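Local coordinates for protein PspGI restriction endonuclease (Pyrococcus sp. GI-H, PDB 3BM3) that binds its substrate DNA and, as a type II restriction endonuclease, probably cuts both strands at a specific sequence, at residues E22-E25 with E26-E30; K110-K114 with F115-Y119; A138-I141 with P142-T146. The protein carries 2 engineered substitutions. All coordinates share one frame; numbering follows the deposited sequence.

In the fold
Contact 1 lies on helix 20-31, contact 2 at the end of helix 85-115, and contact 3 where strand 139-141 turns into helix 144-149. Contacts 1 and 2 have centres about 18 Å apart and meet through a salt bridge, Glu25 OE2 to Lys110 NZ at 2.8 Å. Contacts 2 and 3 are closer, about 12 Å between centres. Ile117 and Tyr119 of contact 2 pack on Ile141 and Phe139 of contact 3. Contacts 1 and 3 do not touch; their centres are about 26 Å apart. The nearest atoms of contacts 1, 2 and 3 lie about 5, 12 and 6 Å from the bound DNA.

Contact 1. Residues E22-E25 with E26-E30; sequences EIIE and EAITE
Glu22 O accepts from Glu26 N at 2.9 Å, and Ile23 O accepts from Ala27 N, also at 2.9 Å. These are i to i+4 bonds of an alpha-helix, helix 20-31, which runs unbroken through residues 22-25 and 26-30. Ile28 N continues the ladder to Ile24 O at 2.7 Å, the shortest of the set. Thr29 N follows, bonded to Glu25 O at 3.0 Å. All four backbone bonds are fairly straight, with N-H...O angles near 160°.

Ile24 and Ile28 sit one turn apart, and their side chains pass each other at a slant. The meeting atoms are branch methyl CG2 of Ile24 and terminal methyl CD1 of Ile28, 3.8 Å apart. In Ile28, chi1 of -76° sets CG1 beside the backbone N. This brings Ile28 CG1 against the preceding turn, 3.2 Å from Ile24 O. Glu25 runs alongside Ile28 in the same direction. Its chain bends at chi2, and Glu25 OE1 ends 3.9 Å from Ile28 CD1. An alanine in place of Ile28 is likely to open a gap beside Ile24 CG2 and leave the Glu25 side chain freer to move.

The carboxylates of Glu25 and Glu26 have their main partners outside this helix. Glu25 OE2 makes a salt bridge with Lys110, and Glu26 OE1 bonds to Tyr70 OH. The buried face packs on two long helices, with Ile24 against Ala63, Ile106 and Ile107, and Ala27 against Leu59.

Thr29 closes the series with a second grip on one carbonyl. Its hydroxyl lies beside its own backbone N, chi1 -65°, and folds back along the helix. Thr29 OG1 donates to Glu25 O at 3.2 Å, from the face of the carbonyl plane opposite to that used by Thr29 N.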
ATOM      1  N   GLU C  22      -5.226 -17.945  17.394  1.00 15.99           N
ATOM      2  CA  GLU C  22      -5.549 -19.333  17.706  1.00 16.38           C
ATOM      3  C   GLU C  22      -4.925 -20.300  16.718  1.00 15.05           C
ATOM      4  O   GLU C  22      -4.406 -21.353  17.106  1.00 14.69           O
ATOM      5  CB  GLU C  22      -7.070 -19.524  17.791  1.00 17.02           C
ATOM      6  CG  GLU C  22      -7.660 -18.718  18.937  1.00 20.72           C
ATOM      7  CD  GLU C  22      -9.154 -18.850  19.116  1.00 24.98           C
ATOM      8  OE1 GLU C  22      -9.778 -19.754  18.499  1.00 26.82           O
ATOM      9  OE2 GLU C  22      -9.698 -18.030  19.905  1.00 30.55           O
ATOM     10  N   ILE C  23      -4.951 -19.926  15.443  1.00 14.13           N
ATOM     11  CA  ILE C  23      -4.384 -20.751  14.409  1.00 14.52           C
ATOM     12  C   ILE C  23      -2.879 -20.835  14.573  1.00 14.37           C
ATOM     13  O   ILE C  23      -2.306 -21.900  14.411  1.00 15.11           O
ATOM     14  CB  ILE C  23      -4.761 -20.228  13.016  1.00 15.00           C
ATOM     15  CG1 ILE C  23      -6.293 -20.347  12.824  1.00 13.80           C
ATOM     16  CG2 ILE C  23      -4.016 -20.983  11.952  1.00 15.72           C
ATOM     17  CD1 ILE C  23      -6.795 -19.846  11.476  1.00 16.21           C
ATOM     18  N   ILE C  24      -2.248 -19.715  14.916  1.00 14.93           N
ATOM     19  CA  ILE C  24      -0.805 -19.692  15.137  1.00 16.05           C
ATOM     20  C   ILE C  24      -0.461 -20.611  16.317  1.00 16.03           C
ATOM     21  O   ILE C  24       0.515 -21.398  16.269  1.00 14.64           O
ATOM     22  CB  ILE C  24      -0.301 -18.254  15.373  1.00 16.04           C
ATOM     23  CG1 ILE C  24      -0.346 -17.444  14.058  1.00 17.58           C
ATOM     24  CG2 ILE C  24       1.166 -18.228  15.927  1.00 17.00           C
ATOM     25  CD1 ILE C  24       0.733 -17.798  13.082  1.00 20.30           C
ATOM     26  N   GLU C  25      -1.265 -20.529  17.373  1.00 16.67           N
ATOM     27  CA  GLU C  25      -1.033 -21.420  18.542  1.00 18.64           C
ATOM     28  C   GLU C  25      -1.186 -22.875  18.140  1.00 18.24           C
ATOM     29  O   GLU C  25      -0.386 -23.714  18.546  1.00 18.76           O
ATOM     30  CB  GLU C  25      -1.933 -21.075  19.721  1.00 19.19           C
ATOM     31  CG  GLU C  25      -1.645 -19.718  20.397  1.00 23.03           C
ATOM     32  CD  GLU C  25      -0.189 -19.561  20.904  1.00 27.77           C
ATOM     33  OE1 GLU C  25       0.440 -20.568  21.311  1.00 31.40           O
ATOM     34  OE2 GLU C  25       0.322 -18.416  20.890  1.00 31.58           O
ATOM     35  N   GLU C  26      -2.193 -23.173  17.323  1.00 18.03           N
ATOM     36  CA  GLU C  26      -2.391 -24.522  16.821  1.00 18.99           C
ATOM     37  C   GLU C  26      -1.167 -24.993  16.041  1.00 18.18           C
ATOM     38  O   GLU C  26      -0.684 -26.126  16.229  1.00 18.59           O
ATOM     39  CB  GLU C  26      -3.614 -24.576  15.935  1.00 19.33           C
ATOM     40  CG  GLU C  26      -3.952 -25.943  15.471  1.00 23.26           C
ATOM     41  CD  GLU C  26      -5.369 -26.024  14.934  1.00 26.96           C
ATOM     42  OE1 GLU C  26      -6.102 -24.978  14.931  1.00 28.13           O
ATOM     43  OE2 GLU C  26      -5.724 -27.153  14.521  1.00 31.61           O
ATOM     44  N   ALA C  27      -0.673 -24.116  15.176  1.00 17.60           N
ATOM     45  CA  ALA C  27       0.504 -24.392  14.360  1.00 16.89           C
ATOM     46  C   ALA C  27       1.725 -24.604  15.248  1.00 16.98           C
ATOM     47  O   ALA C  27       2.517 -25.485  14.980  1.00 16.99           O
ATOM     48  CB  ALA C  27       0.777 -23.260  13.385  1.00 17.11           C
ATOM     49  N   ILE C  28       1.889 -23.739  16.247  1.00 17.10           N
ATOM     50  CA  ILE C  28       3.011 -23.860  17.194  1.00 17.78           C
ATOM     51  C   ILE C  28       3.017 -25.251  17.830  1.00 18.01           C
ATOM     52  O   ILE C  28       4.077 -25.907  17.937  1.00 18.09           O
ATOM     53  CB  ILE C  28       2.952 -22.772  18.261  1.00 17.17           C
ATOM     54  CG1 ILE C  28       3.420 -21.441  17.662  1.00 17.90           C
ATOM     55  CG2 ILE C  28       3.770 -23.177  19.499  1.00 18.50           C
ATOM     56  CD1 ILE C  28       3.126 -20.230  18.493  1.00 17.68           C
ATOM     57  N   THR C  29       1.842 -25.696  18.258  1.00 18.60           N
ATOM     58  CA  THR C  29       1.692 -27.008  18.879  1.00 20.32           C
ATOM     59  C   THR C  29       2.055 -28.103  17.885  1.00 21.70           C
ATOM     60  O   THR C  29       2.920 -28.948  18.151  1.00 22.40           O
ATOM     61  CB  THR C  29       0.266 -27.199  19.389  1.00 20.15           C
ATOM     62  OG1 THR C  29       0.037 -26.244  20.427  1.00 19.87           O
ATOM     63  CG2 THR C  29       0.067 -28.599  19.949  1.00 20.79           C
ATOM     64  N   GLU C  30       1.419 -28.045  16.725  1.00 22.61           N
ATOM     65  CA  GLU C  30       1.629 -29.026  15.674  1.00 23.75           C
ATOM     66  C   GLU C  30       3.077 -29.180  15.244  1.00 23.27           C
ATOM     67  O   GLU C  30       3.550 -30.313  15.097  1.00 23.82           O
ATOM     68  CB  GLU C  30       0.722 -28.735  14.480  1.00 24.35           C
ATOM     69  CG  GLU C  30      -0.732 -29.037  14.827  1.00 26.47           C
ATOM     70  CD  GLU C  30      -1.689 -28.851  13.664  1.00 28.87           C
ATOM     71  OE1 GLU C  30      -2.924 -28.837  13.920  1.00 33.95           O
ATOM     72  OE2 GLU C  30      -1.227 -28.762  12.506  1.00 32.86           O
TER

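Contact 2. Residues K110-K114 with F115-Y119; sequences KLLNK and FGIRY
Phe115 N bonds back to Leu111 O at 3.2 Å. The Phe115 ring turns an edge to the same oxygen. Phe115 CD2 lies 3.0 Å from Leu111 O, which sits near the ring plane. Leu111 O therefore meets both the backbone N-H and the ring edge of one residue. Beyond the two segments, the Phe115 ring meets that of Phe250, with the two planes nearly parallel.

Gly116 is the first residue to leave helical geometry. Its phi is positive, 71°, a value that favours glycine. Gly116 N donates to Asn113 O at 2.9 Å.

Ile117 returns to the last turn. Ile117 N donates to Leu112 O at 2.9 Å. The side chains of the same pair cross at a slant, with Ile117 CD1 3.8 Å from Leu112 CD2. A water donates to Ile117 O and also to Asn113 OD1, the latter at 2.8 Å. It ties the chain leaving the helix to a side chain of the last turn. Ile117 and Leu112 both rest on Ile253 of helix 249-259.

Tyr119 comes back over the helix end. Its ring carbon CG stands between the backbone N and the carbonyl carbon, chi1 68°, which swings the ring toward the last turn. Tyr119 CD2 meets Leu112 CD1 at 3.7 Å. Asn113 OD1 approaches the ring edge in its plane, 3.3 Å from Tyr119 CE2, with amide and ring planes 30° apart.

The two bonds from Gly116 N and Ile117 N, with the positive phi of Gly116, form a Schellman motif. It ends helix 85-115 and turns the chain back along it, with Leu112 packed against Ile117 and Tyr119.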
ATOM      1  N   LYS C 110       6.388 -13.888  18.820  1.00 13.94           N
ATOM      2  CA  LYS C 110       6.805 -15.132  19.436  1.00 14.89           C
ATOM      3  C   LYS C 110       8.313 -15.180  19.525  1.00 14.31           C
ATOM      4  O   LYS C 110       8.881 -15.664  20.527  1.00 14.90           O
ATOM      5  CB  LYS C 110       6.273 -16.299  18.612  1.00 15.95           C
ATOM      6  CG  LYS C 110       4.773 -16.376  18.575  1.00 19.64           C
ATOM      7  CD  LYS C 110       4.152 -16.353  19.987  1.00 22.26           C
ATOM      8  CE  LYS C 110       2.658 -16.590  19.962  1.00 25.88           C
ATOM      9  NZ  LYS C 110       2.008 -16.214  21.280  1.00 26.39           N
ATOM     10  N   LEU C 111       8.954 -14.709  18.457  1.00 13.73           N
ATOM     11  CA  LEU C 111      10.428 -14.624  18.425  1.00 12.38           C
ATOM     12  C   LEU C 111      10.940 -13.576  19.402  1.00 12.49           C
ATOM     13  O   LEU C 111      11.841 -13.842  20.171  1.00 11.01           O
ATOM     14  CB  LEU C 111      10.937 -14.349  17.030  1.00 13.01           C
ATOM     15  CG  LEU C 111      10.771 -15.559  16.094  1.00 14.76           C
ATOM     16  CD1 LEU C 111      10.768 -15.154  14.622  1.00 16.51           C
ATOM     17  CD2 LEU C 111      11.870 -16.593  16.371  1.00 15.94           C
ATOM     18  N   LEU C 112      10.289 -12.409  19.430  1.00 11.56           N
ATOM     19  CA  LEU C 112      10.652 -11.391  20.404  1.00 12.63           C
ATOM     20  C   LEU C 112      10.610 -11.962  21.830  1.00 13.12           C
ATOM     21  O   LEU C 112      11.526 -11.788  22.614  1.00 13.01           O
ATOM     22  CB  LEU C 112       9.732 -10.181  20.280  1.00 12.52           C
ATOM     23  CG  LEU C 112       9.938  -9.348  18.993  1.00 12.54           C
ATOM     24  CD1 LEU C 112       8.921  -8.214  19.006  1.00 12.62           C
ATOM     25  CD2 LEU C 112      11.378  -8.786  18.792  1.00 11.35           C
ATOM     26  N   ASN C 113       9.540 -12.663  22.151  1.00 13.26           N
ATOM     27  CA  ASN C 113       9.351 -13.211  23.488  1.00 14.58           C
ATOM     28  C   ASN C 113      10.470 -14.146  23.849  1.00 14.75           C
ATOM     29  O   ASN C 113      11.004 -14.091  24.956  1.00 15.08           O
ATOM     30  CB  ASN C 113       8.033 -13.961  23.584  1.00 14.13           C
ATOM     31  CG  ASN C 113       6.854 -13.037  23.587  1.00 17.19           C
ATOM     32  OD1 ASN C 113       7.004 -11.832  23.777  1.00 18.21           O
ATOM     33  ND2 ASN C 113       5.677 -13.590  23.391  1.00 18.05           N
ATOM     34  N   LYS C 114      10.832 -15.000  22.896  0.50 15.15           N
ATOM     35  CA  LYS C 114      11.862 -16.003  23.111  0.50 16.15           C
ATOM     36  C   LYS C 114      13.184 -15.348  23.492  0.50 15.93           C
ATOM     37  O   LYS C 114      13.881 -15.844  24.374  0.50 16.20           O
ATOM     38  CB  LYS C 114      12.039 -16.887  21.869  0.50 16.59           C
ATOM     39  CG  LYS C 114      13.079 -18.016  22.044  0.50 18.29           C
ATOM     40  CD  LYS C 114      12.661 -18.982  23.153  0.50 21.75           C
ATOM     41  CE  LYS C 114      13.614 -20.171  23.310  0.50 23.07           C
ATOM     42  NZ  LYS C 114      15.037 -19.746  23.403  0.50 23.45           N
ATOM     43  N   PHE C 115      13.497 -14.219  22.855  1.00 15.72           N
ATOM     44  CA  PHE C 115      14.711 -13.484  23.130  1.00 16.88           C
ATOM     45  C   PHE C 115      14.597 -12.539  24.317  1.00 16.47           C
ATOM     46  O   PHE C 115      15.583 -11.906  24.676  1.00 17.61           O
ATOM     47  CB  PHE C 115      15.158 -12.716  21.884  1.00 17.30           C
ATOM     48  CG  PHE C 115      15.655 -13.587  20.783  1.00 19.55           C
ATOM     49  CD1 PHE C 115      16.955 -14.037  20.776  1.00 24.24           C
ATOM     50  CD2 PHE C 115      14.835 -13.982  19.776  1.00 17.42           C
ATOM     51  CE1 PHE C 115      17.407 -14.864  19.751  1.00 26.20           C
ATOM     52  CE2 PHE C 115      15.264 -14.794  18.766  1.00 21.48           C
ATOM     53  CZ  PHE C 115      16.552 -15.238  18.737  1.00 22.02           C
ATOM     54  N   GLY C 116      13.418 -12.462  24.927  1.00 15.75           N
ATOM     55  CA  GLY C 116      13.165 -11.583  26.068  1.00 15.31           C
ATOM     56  C   GLY C 116      13.139 -10.132  25.666  1.00 14.17           C
ATOM     57  O   GLY C 116      13.428  -9.268  26.474  1.00 14.36           O
ATOM     58  N   ILE C 117      12.850  -9.859  24.399  1.00 12.44           N
ATOM     59  CA  ILE C 117      12.821  -8.500  23.915  1.00 13.45           C
ATOM     60  C   ILE C 117      11.479  -7.962  24.283  1.00 13.84           C
ATOM     61  O   ILE C 117      10.455  -8.462  23.806  1.00 15.48           O
ATOM     62  CB  ILE C 117      13.042  -8.419  22.400  1.00 12.42           C
ATOM     63  CG1 ILE C 117      14.449  -8.940  22.068  1.00 13.65           C
ATOM     64  CG2 ILE C 117      12.808  -6.991  21.850  1.00 12.94           C
ATOM     65  CD1 ILE C 117      14.655  -9.232  20.593  1.00 13.78           C
ATOM     66  N   ARG C 118      11.480  -6.910  25.084  1.00 14.86           N
ATOM     67  CA  ARG C 118      10.242  -6.243  25.403  1.00 16.30           C
ATOM     68  C   ARG C 118       9.828  -5.394  24.247  1.00 16.03           C
ATOM     69  O   ARG C 118      10.657  -4.795  23.573  1.00 16.42           O
ATOM     70  CB  ARG C 118      10.385  -5.384  26.648  1.00 17.56           C
ATOM     71  CG  ARG C 118      10.513  -6.235  27.914  1.00 20.51           C
ATOM     72  CD  ARG C 118      10.725  -5.354  29.123  1.00 24.43           C
ATOM     73  NE  ARG C 118      10.829  -6.129  30.366  1.00 29.44           N
ATOM     74  CZ  ARG C 118      11.900  -6.811  30.767  1.00 31.08           C
ATOM     75  NH1 ARG C 118      13.008  -6.843  30.022  1.00 33.32           N
ATOM     76  NH2 ARG C 118      11.859  -7.462  31.926  1.00 31.79           N
ATOM     77  N   TYR C 119       8.532  -5.361  24.027  1.00 15.83           N
ATOM     78  CA  TYR C 119       7.980  -4.640  22.909  1.00 15.50           C
ATOM     79  C   TYR C 119       6.576  -4.199  23.260  1.00 15.88           C
ATOM     80  O   TYR C 119       5.962  -4.680  24.207  1.00 15.44           O
ATOM     81  CB  TYR C 119       7.938  -5.507  21.644  1.00 15.46           C
ATOM     82  CG  TYR C 119       6.943  -6.622  21.783  1.00 17.25           C
ATOM     83  CD1 TYR C 119       5.618  -6.434  21.423  1.00 20.48           C
ATOM     84  CD2 TYR C 119       7.313  -7.838  22.353  1.00 17.85           C
ATOM     85  CE1 TYR C 119       4.676  -7.440  21.602  1.00 21.35           C
ATOM     86  CE2 TYR C 119       6.379  -8.850  22.531  1.00 19.66           C
ATOM     87  CZ  TYR C 119       5.065  -8.628  22.163  1.00 19.89           C
ATOM     88  OH  TYR C 119       4.131  -9.623  22.344  1.00 25.11           O
TER
HETATM   89  O   HOH W   1       8.512  -9.735  24.905  1.00 19.54           O

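Contact 3. Residues A138-I141 with P142-T146; sequences AFII and PSVRT. Engineered in segment 138-141: Ala138 (natural residue Asp). Engineered in segment 142-146: Thr146 (natural residue Ala).
Ile140 and Val144 face each other across a strand-to-helix turn that holds a cis-proline and a serine N-cap. Strand 139-141 is an outer strand of the mixed sheet within this chain and runs antiparallel to strand 155-160. This is consistent with the nuclease core of the PDDEXK clan. Ala138, engineered in place of the natural aspartate, stands just before the strand. Ala138 and Phe139 both face Ile157, a classic beta bulge.

The peptide bond between Ile141 and Pro142 is cis. It brings the CA atoms of Ile141 and Pro142 to 3.0 Å and bends the chain sharply off the strand. Branch methyl CG2 of Ile141 lies beside this peptide, 3.4 Å from Pro142 N. No hydrogen bond joins residues 138-141 to 142-146; they meet through side-chain packing and the cis peptide.

Ile140 carries most of this packing. With chi1 -58°, its CG2 is anti to the backbone N and its CG1 lies beside that N. Ile140 CG2 rests against the backbone at the N-cap, 3.3 Å from Ser143 O. The longer branch reaches on, and Ile140 CD1 meets Val144 CG2 at 3.7 Å, the two side chains crossing at an angle. In Val144, CG1 sits between the backbone N and the carbonyl carbon, chi1 78°. That leaves CG2 as the methyl turned to Ile140.

Two polar groups at the helix start, Val144 N and Ser143 OG, have clear partners. Val144 N donates to Glu120 OE1, and the backbone of Ile140 also bonds to Glu120, so Glu120 links strand and helix start. Thr146 is an engineered residue, alanine in the natural sequence. Its backbone N meets the side chain of Ser143 in a capping bond at the start of helix 144-149: Thr146 N donates to Ser143 OG at 3.0 Å, with an N-H...O angle of 160°.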
ATOM      1  N   ALA C 138       4.656  -1.354  13.668  1.00 14.78           N
ATOM      2  CA  ALA C 138       4.243  -2.667  14.136  1.00 15.19           C
ATOM      3  C   ALA C 138       4.741  -2.915  15.535  1.00 14.59           C
ATOM      4  O   ALA C 138       4.005  -3.405  16.368  1.00 14.72           O
ATOM      5  CB  ALA C 138       4.725  -3.808  13.228  1.00 15.77           C
ATOM      6  N   PHE C 139       6.003  -2.576  15.783  1.00 12.84           N
ATOM      7  CA  PHE C 139       6.583  -2.761  17.092  1.00 13.29           C
ATOM      8  C   PHE C 139       7.373  -1.551  17.503  1.00 12.63           C
ATOM      9  O   PHE C 139       8.029  -0.914  16.697  1.00 13.92           O
ATOM     10  CB  PHE C 139       7.479  -3.994  17.099  1.00 12.98           C
ATOM     11  CG  PHE C 139       6.734  -5.236  16.746  1.00 14.73           C
ATOM     12  CD1 PHE C 139       5.979  -5.874  17.706  1.00 17.73           C
ATOM     13  CD2 PHE C 139       6.714  -5.723  15.459  1.00 17.64           C
ATOM     14  CE1 PHE C 139       5.221  -7.003  17.401  1.00 18.11           C
ATOM     15  CE2 PHE C 139       5.963  -6.863  15.151  1.00 17.24           C
ATOM     16  CZ  PHE C 139       5.237  -7.495  16.121  1.00 16.75           C
ATOM     17  N   ILE C 140       7.272  -1.260  18.779  1.00 12.79           N
ATOM     18  CA  ILE C 140       8.113  -0.280  19.400  1.00 12.95           C
ATOM     19  C   ILE C 140       8.867  -1.020  20.464  1.00 13.67           C
ATOM     20  O   ILE C 140       8.278  -1.663  21.334  1.00 13.52           O
ATOM     21  CB  ILE C 140       7.309   0.837  20.035  1.00 13.28           C
ATOM     22  CG1 ILE C 140       6.440   1.509  18.983  1.00 12.64           C
ATOM     23  CG2 ILE C 140       8.259   1.871  20.676  1.00 12.93           C
ATOM     24  CD1 ILE C 140       5.534   2.565  19.502  1.00 13.85           C
ATOM     25  N   ILE C 141      10.187  -0.923  20.401  1.00 13.27           N
ATOM     26  CA  ILE C 141      11.037  -1.627  21.333  1.00 13.75           C
ATOM     27  C   ILE C 141      11.786  -0.625  22.190  1.00 13.31           C
ATOM     28  O   ILE C 141      12.495   0.212  21.661  1.00 12.36           O
ATOM     29  CB  ILE C 141      11.992  -2.545  20.571  1.00 13.96           C
ATOM     30  CG1 ILE C 141      11.129  -3.594  19.825  1.00 18.07           C
ATOM     31  CG2 ILE C 141      12.970  -3.169  21.559  1.00 14.67           C
ATOM     32  CD1 ILE C 141      11.857  -4.548  19.027  1.00 21.68           C
ATOM     33  N   PRO C 142      11.615  -0.690  23.522  1.00 13.59           N
ATOM     34  CA  PRO C 142      10.813  -1.657  24.285  1.00 15.14           C
ATOM     35  C   PRO C 142       9.361  -1.252  24.517  1.00 15.45           C
ATOM     36  O   PRO C 142       8.516  -2.108  24.841  1.00 16.47           O
ATOM     37  CB  PRO C 142      11.546  -1.714  25.608  1.00 14.58           C
ATOM     38  CG  PRO C 142      12.046  -0.317  25.793  1.00 14.92           C
ATOM     39  CD  PRO C 142      12.366   0.208  24.421  1.00 13.83           C
ATOM     40  N   SER C 143       9.072   0.037  24.380  1.00 16.33           N
ATOM     41  CA  SER C 143       7.756   0.547  24.677  1.00 16.25           C
ATOM     42  C   SER C 143       7.617   1.931  24.115  1.00 16.08           C
ATOM     43  O   SER C 143       8.604   2.634  23.906  1.00 16.05           O
ATOM     44  CB  SER C 143       7.549   0.667  26.195  1.00 16.50           C
ATOM     45  OG  SER C 143       8.442   1.630  26.746  1.00 16.60           O
ATOM     46  N   VAL C 144       6.376   2.330  23.911  1.00 16.08           N
ATOM     47  CA  VAL C 144       6.109   3.696  23.478  1.00 17.86           C
ATOM     48  C   VAL C 144       6.546   4.713  24.542  1.00 17.69           C
ATOM     49  O   VAL C 144       7.060   5.774  24.199  1.00 18.10           O
ATOM     50  CB  VAL C 144       4.646   3.893  23.011  1.00 18.38           C
ATOM     51  CG1 VAL C 144       3.715   4.028  24.170  1.00 18.41           C
ATOM     52  CG2 VAL C 144       4.555   5.078  22.063  1.00 18.47           C
ATOM     53  N   ARG C 145       6.396   4.387  25.824  1.00 18.60           N
ATOM     54  CA  ARG C 145       6.847   5.361  26.842  1.00 18.79           C
ATOM     55  C   ARG C 145       8.328   5.632  26.715  1.00 17.78           C
ATOM     56  O   ARG C 145       8.763   6.782  26.743  1.00 17.20           O
ATOM     57  CB  ARG C 145       6.459   4.961  28.258  1.00 20.19           C
ATOM     58  CG  ARG C 145       4.992   5.256  28.502  1.00 23.57           C
ATOM     59  CD  ARG C 145       4.608   5.546  29.922  1.00 26.45           C
ATOM     60  NE  ARG C 145       5.158   4.590  30.860  1.00 25.91           N
ATOM     61  CZ  ARG C 145       4.589   4.262  32.018  1.00 24.82           C
ATOM     62  NH1 ARG C 145       3.431   4.791  32.382  1.00 23.58           N
ATOM     63  NH2 ARG C 145       5.183   3.389  32.807  1.00 24.83           N
ATOM     64  N   THR C 146       9.100   4.576  26.513  1.00 17.57           N
ATOM     65  CA  THR C 146      10.535   4.718  26.329  1.00 16.69           C
ATOM     66  C   THR C 146      10.908   5.510  25.093  1.00 16.49           C
ATOM     67  O   THR C 146      11.791   6.365  25.132  1.00 16.22           O
ATOM     68  CB  THR C 146      11.221   3.350  26.341  1.00 17.20           C
ATOM     69  OG1 THR C 146      11.052   2.818  27.651  1.00 18.17           O
ATOM     70  CG2 THR C 146      12.700   3.478  26.043  1.00 16.78           C
TER